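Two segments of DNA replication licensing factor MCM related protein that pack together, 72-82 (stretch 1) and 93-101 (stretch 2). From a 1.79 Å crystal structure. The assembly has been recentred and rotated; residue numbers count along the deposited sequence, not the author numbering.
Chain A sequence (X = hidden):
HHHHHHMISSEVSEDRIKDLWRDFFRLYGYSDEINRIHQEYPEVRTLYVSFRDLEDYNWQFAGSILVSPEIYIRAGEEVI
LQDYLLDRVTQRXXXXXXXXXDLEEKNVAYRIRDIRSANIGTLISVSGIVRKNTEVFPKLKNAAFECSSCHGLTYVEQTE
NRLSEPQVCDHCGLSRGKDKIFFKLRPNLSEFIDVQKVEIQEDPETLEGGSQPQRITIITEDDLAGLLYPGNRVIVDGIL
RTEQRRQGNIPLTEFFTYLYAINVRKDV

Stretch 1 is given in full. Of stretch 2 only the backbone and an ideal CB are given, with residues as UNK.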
# COMPACT_ATOMS: atom_id res chain seq x y z
N TYR A 72 8.72 3.07 -5.65
CA TYR A 72 8.69 4.53 -5.72
C TYR A 72 7.73 5.16 -4.71
O TYR A 72 8.05 6.18 -4.10
CB TYR A 72 8.36 4.99 -7.14
CG TYR A 72 9.58 5.01 -8.02
CD1 TYR A 72 10.16 3.83 -8.45
CD2 TYR A 72 10.16 6.21 -8.40
CE1 TYR A 72 11.28 3.84 -9.25
CE2 TYR A 72 11.28 6.23 -9.20
CZ TYR A 72 11.84 5.04 -9.62
OH TYR A 72 12.96 5.05 -10.41
N ILE A 73 6.57 4.54 -4.53
CA ILE A 73 5.60 5.06 -3.57
C ILE A 73 6.12 4.89 -2.15
O ILE A 73 6.03 5.82 -1.33
CB ILE A 73 4.22 4.38 -3.76
CG1 ILE A 73 3.58 4.88 -5.05
CG2 ILE A 73 3.31 4.68 -2.57
CD1 ILE A 73 2.36 4.10 -5.50
N ARG A 74 6.68 3.73 -1.84
CA ARG A 74 7.26 3.51 -0.52
C ARG A 74 8.33 4.56 -0.20
O ARG A 74 8.39 5.08 0.92
CB ARG A 74 7.86 2.11 -0.41
CG ARG A 74 8.46 1.80 0.95
CD ARG A 74 9.09 0.42 0.97
NE ARG A 74 8.29 -0.55 1.71
CZ ARG A 74 8.38 -0.76 3.02
NH1 ARG A 74 9.23 -0.06 3.76
NH2 ARG A 74 7.61 -1.66 3.60
N ALA A 75 9.17 4.88 -1.18
CA ALA A 75 10.21 5.88 -0.99
C ALA A 75 9.60 7.24 -0.65
O ALA A 75 10.09 7.94 0.23
CB ALA A 75 11.08 5.99 -2.23
N GLY A 76 8.54 7.60 -1.36
CA GLY A 76 7.86 8.86 -1.10
C GLY A 76 7.30 8.91 0.31
O GLY A 76 7.39 9.92 0.99
N GLU A 77 6.70 7.80 0.74
CA GLU A 77 6.15 7.71 2.08
C GLU A 77 7.24 7.89 3.14
O GLU A 77 7.04 8.59 4.13
CB GLU A 77 5.39 6.38 2.26
CG GLU A 77 4.08 6.35 1.48
CD GLU A 77 3.47 4.96 1.33
OE1 GLU A 77 4.13 3.97 1.70
OE2 GLU A 77 2.33 4.88 0.81
N GLU A 78 8.40 7.28 2.91
CA GLU A 78 9.52 7.41 3.84
C GLU A 78 9.97 8.87 3.97
O GLU A 78 10.26 9.33 5.07
CB GLU A 78 10.70 6.55 3.40
CG GLU A 78 10.48 5.06 3.61
CD GLU A 78 11.71 4.23 3.27
OE1 GLU A 78 12.82 4.80 3.26
OE2 GLU A 78 11.57 3.02 3.02
N VAL A 79 10.02 9.58 2.86
CA VAL A 79 10.40 10.99 2.88
C VAL A 79 9.42 11.81 3.72
O VAL A 79 9.82 12.64 4.53
CB VAL A 79 10.47 11.58 1.46
CG1 VAL A 79 10.55 13.10 1.50
CG2 VAL A 79 11.67 11.00 0.71
N ILE A 80 8.13 11.56 3.53
CA ILE A 80 7.11 12.23 4.32
C ILE A 80 7.27 11.91 5.80
O ILE A 80 7.23 12.81 6.64
CB ILE A 80 5.70 11.85 3.84
CG1 ILE A 80 5.45 12.47 2.46
CG2 ILE A 80 4.65 12.32 4.83
CD1 ILE A 80 4.19 11.99 1.78
N LEU A 81 7.47 10.64 6.12
CA LEU A 81 7.59 10.22 7.52
C LEU A 81 8.85 10.77 8.19
O LEU A 81 8.82 11.18 9.35
CB LEU A 81 7.57 8.70 7.62
CG LEU A 81 6.20 8.05 7.39
CD1 LEU A 81 6.36 6.56 7.12
CD2 LEU A 81 5.29 8.29 8.58
N GLN A 82 9.96 10.77 7.46
CA GLN A 82 11.25 11.18 8.02
C GLN A 82 11.45 12.69 8.02
O GLN A 82 11.96 13.25 8.99
CB GLN A 82 12.39 10.52 7.24
CG GLN A 82 12.43 9.01 7.37
CD GLN A 82 13.58 8.38 6.59
OE1 GLN A 82 14.17 9.02 5.72
NE2 GLN A 82 13.89 7.13 6.91
N UNK A 93 3.63 3.97 15.52
CA UNK A 93 2.83 4.82 14.64
C UNK A 93 3.69 5.37 13.51
O UNK A 93 4.22 6.48 13.61
CB UNK A 93 2.19 5.97 15.43
N UNK A 94 3.81 4.59 12.44
CA UNK A 94 4.63 4.98 11.30
C UNK A 94 3.96 4.66 9.97
O UNK A 94 4.65 4.47 8.96
CB UNK A 94 5.99 4.28 11.37
N UNK A 95 2.64 4.60 9.96
CA UNK A 95 1.89 4.33 8.73
C UNK A 95 1.61 5.61 7.96
O UNK A 95 1.18 6.61 8.54
CB UNK A 95 0.57 3.62 9.05
N UNK A 96 1.87 5.60 6.66
CA UNK A 96 1.44 6.69 5.79
C UNK A 96 1.10 6.19 4.39
O UNK A 96 1.76 5.29 3.87
CB UNK A 96 2.53 7.76 5.71
N UNK A 97 0.07 6.78 3.80
CA UNK A 97 -0.35 6.42 2.46
C UNK A 97 -0.13 7.55 1.47
O UNK A 97 -0.82 8.57 1.52
CB UNK A 97 -1.82 6.01 2.46
N UNK A 98 0.83 7.36 0.58
CA UNK A 98 1.03 8.26 -0.53
C UNK A 98 0.27 7.67 -1.71
O UNK A 98 0.52 6.54 -2.12
CB UNK A 98 2.51 8.46 -0.84
N UNK A 99 -0.68 8.44 -2.24
CA UNK A 99 -1.53 7.97 -3.32
C UNK A 99 -1.37 8.86 -4.55
O UNK A 99 -1.09 10.05 -4.44
CB UNK A 99 -2.99 7.93 -2.87
N UNK A 100 -1.55 8.25 -5.72
CA UNK A 100 -1.43 8.97 -6.98
C UNK A 100 -2.82 9.19 -7.56
O UNK A 100 -3.64 8.27 -7.61
CB UNK A 100 -0.54 8.21 -7.97
N UNK A 101 -3.09 10.42 -7.99
CA UNK A 101 -4.36 10.74 -8.64
C UNK A 101 -4.09 11.40 -9.99
O UNK A 101 -2.94 11.60 -10.38
CB UNK A 101 -5.21 11.65 -7.75

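The helix 72-82 offers stretch 2 a row of side chains, Ile 73, Glu 77, Ile 80 and Leu 81, with the bare backbone of Gly 76 set among them. The strand of the second segment, 97-101, lies at 131° to the helix, N-to-C direction against N-to-C direction.

Position 93 finds nothing of the helix within 5.5 Å of its ideal CB, so almost any residue would do; it is Phe 93, whose ring leads away. At 94 the CB points sideways, the ideal CB of 94 lying 4.8 Å from Leu 81 CD1, and the main contact belongs to the backbone: Leu 81 CD1 lies 3.3 Å from the carbonyl O of 94. A small or polar side chain fits, and Asn 94 turns its amide away from the helix. Position 95 points away; it is Ile 95.

Position 96 points toward the helix. The ideal CB of 96 is 4.0 Å from Leu 81 CD2 and 5.1 Å from Ile 80 CG2, and apolar surface lies ahead, so a large aliphatic or aromatic residue would suit. The residue is Phe 96, with chi1 in t. Ile 80 CG2 sits 3.8 Å from the centroid of the Phe 96 ring, only 7° off the normal, a CH-pi contact over one face, while Glu 77 CG lies at the ring edge.

Position 97 turns its CB away, so the helix sets little limit on the type; it is Asn 97, whose ND2 is hydrogen-bonded elsewhere in the structure.

Position 98 again points toward the helix. The backbone N of 98 donates to Glu 77 OE2 at 2.9 Å, a nearly straight hydrogen bond (170°) that any residue but proline could make. A water extends this link, its O donating to both Glu 77 OE2 (2.9 Å) and the carbonyl O of 98 (2.8 Å). The ideal CB of 98 lies 3.5 Å from Glu 77 CG and 4.2 Å from Ile 73 CG2, and the absence of a side chain at Gly 76 leaves room beyond. A medium-sized aliphatic residue is expected. Leu 98 places CD2 3.6 Å from Gly 76 CA; an ideal CB on Gly 76 would lie 2.3 Å from Leu 98 CD2, a clash. Leu 98 CD1 meets Ile 80 CD1 at 4.2 Å.

Position 99 points away and accepts many types; it is Arg 99, hydrogen-bonded elsewhere. At 100 the CB is sideways, but an aliphatic side chain of some length could bring its end nearer Ile 73; Ile 100 does so, Ile 100 CG1 lying 4.4 Å from Ile 73 CD1. Position 101 is out of reach, and Lys 101 extends clear of the helix.

Stretch 2, residues 93-101: FNIFNLRIK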
# COMPACT_ATOMS: atom_id res chain seq x y z
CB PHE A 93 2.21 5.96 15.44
CG PHE A 93 1.32 5.51 16.56
CD1 PHE A 93 0.07 4.98 16.30
CD2 PHE A 93 1.75 5.59 17.88
CE1 PHE A 93 -0.74 4.55 17.34
CE2 PHE A 93 0.94 5.16 18.91
CZ PHE A 93 -0.31 4.64 18.64
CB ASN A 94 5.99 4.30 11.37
CG ASN A 94 5.89 2.78 11.38
OD1 ASN A 94 4.80 2.22 11.26
ND2 ASN A 94 7.03 2.12 11.52
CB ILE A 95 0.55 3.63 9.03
CG1 ILE A 95 0.79 2.28 9.71
CG2 ILE A 95 -0.25 3.45 7.75
CD1 ILE A 95 -0.48 1.60 10.18
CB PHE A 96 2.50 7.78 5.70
CG PHE A 96 1.96 9.08 5.17
CD1 PHE A 96 1.95 9.34 3.82
CD2 PHE A 96 1.43 10.02 6.03
CE1 PHE A 96 1.43 10.52 3.33
CE2 PHE A 96 0.91 11.20 5.55
CZ PHE A 96 0.91 11.45 4.19
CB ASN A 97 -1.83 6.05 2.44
CG ASN A 97 -2.18 5.01 3.47
OD1 ASN A 97 -1.52 3.99 3.59
ND2 ASN A 97 -3.24 5.27 4.24
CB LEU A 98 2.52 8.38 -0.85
CG LEU A 98 2.93 9.31 -1.99
CD1 LEU A 98 2.37 10.70 -1.78
CD2 LEU A 98 4.44 9.35 -2.10
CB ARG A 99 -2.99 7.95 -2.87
CG ARG A 99 -3.23 7.05 -1.67
CD ARG A 99 -4.71 6.91 -1.34
NE ARG A 99 -4.91 6.05 -0.18
CZ ARG A 99 -4.73 4.73 -0.18
NH1 ARG A 99 -4.33 4.11 -1.29
NH2 ARG A 99 -4.94 4.03 0.92
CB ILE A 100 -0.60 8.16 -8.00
CG1 ILE A 100 0.75 7.75 -7.41
CG2 ILE A 100 -0.39 8.96 -9.28
CD1 ILE A 100 1.57 8.91 -6.91
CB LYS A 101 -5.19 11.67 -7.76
CG LYS A 101 -4.54 13.02 -7.49
CD LYS A 101 -5.46 13.96 -6.73
CE LYS A 101 -4.75 15.27 -6.42
NZ LYS A 101 -5.61 16.22 -5.66
O HOH W 1 0.02 4.16 -0.79
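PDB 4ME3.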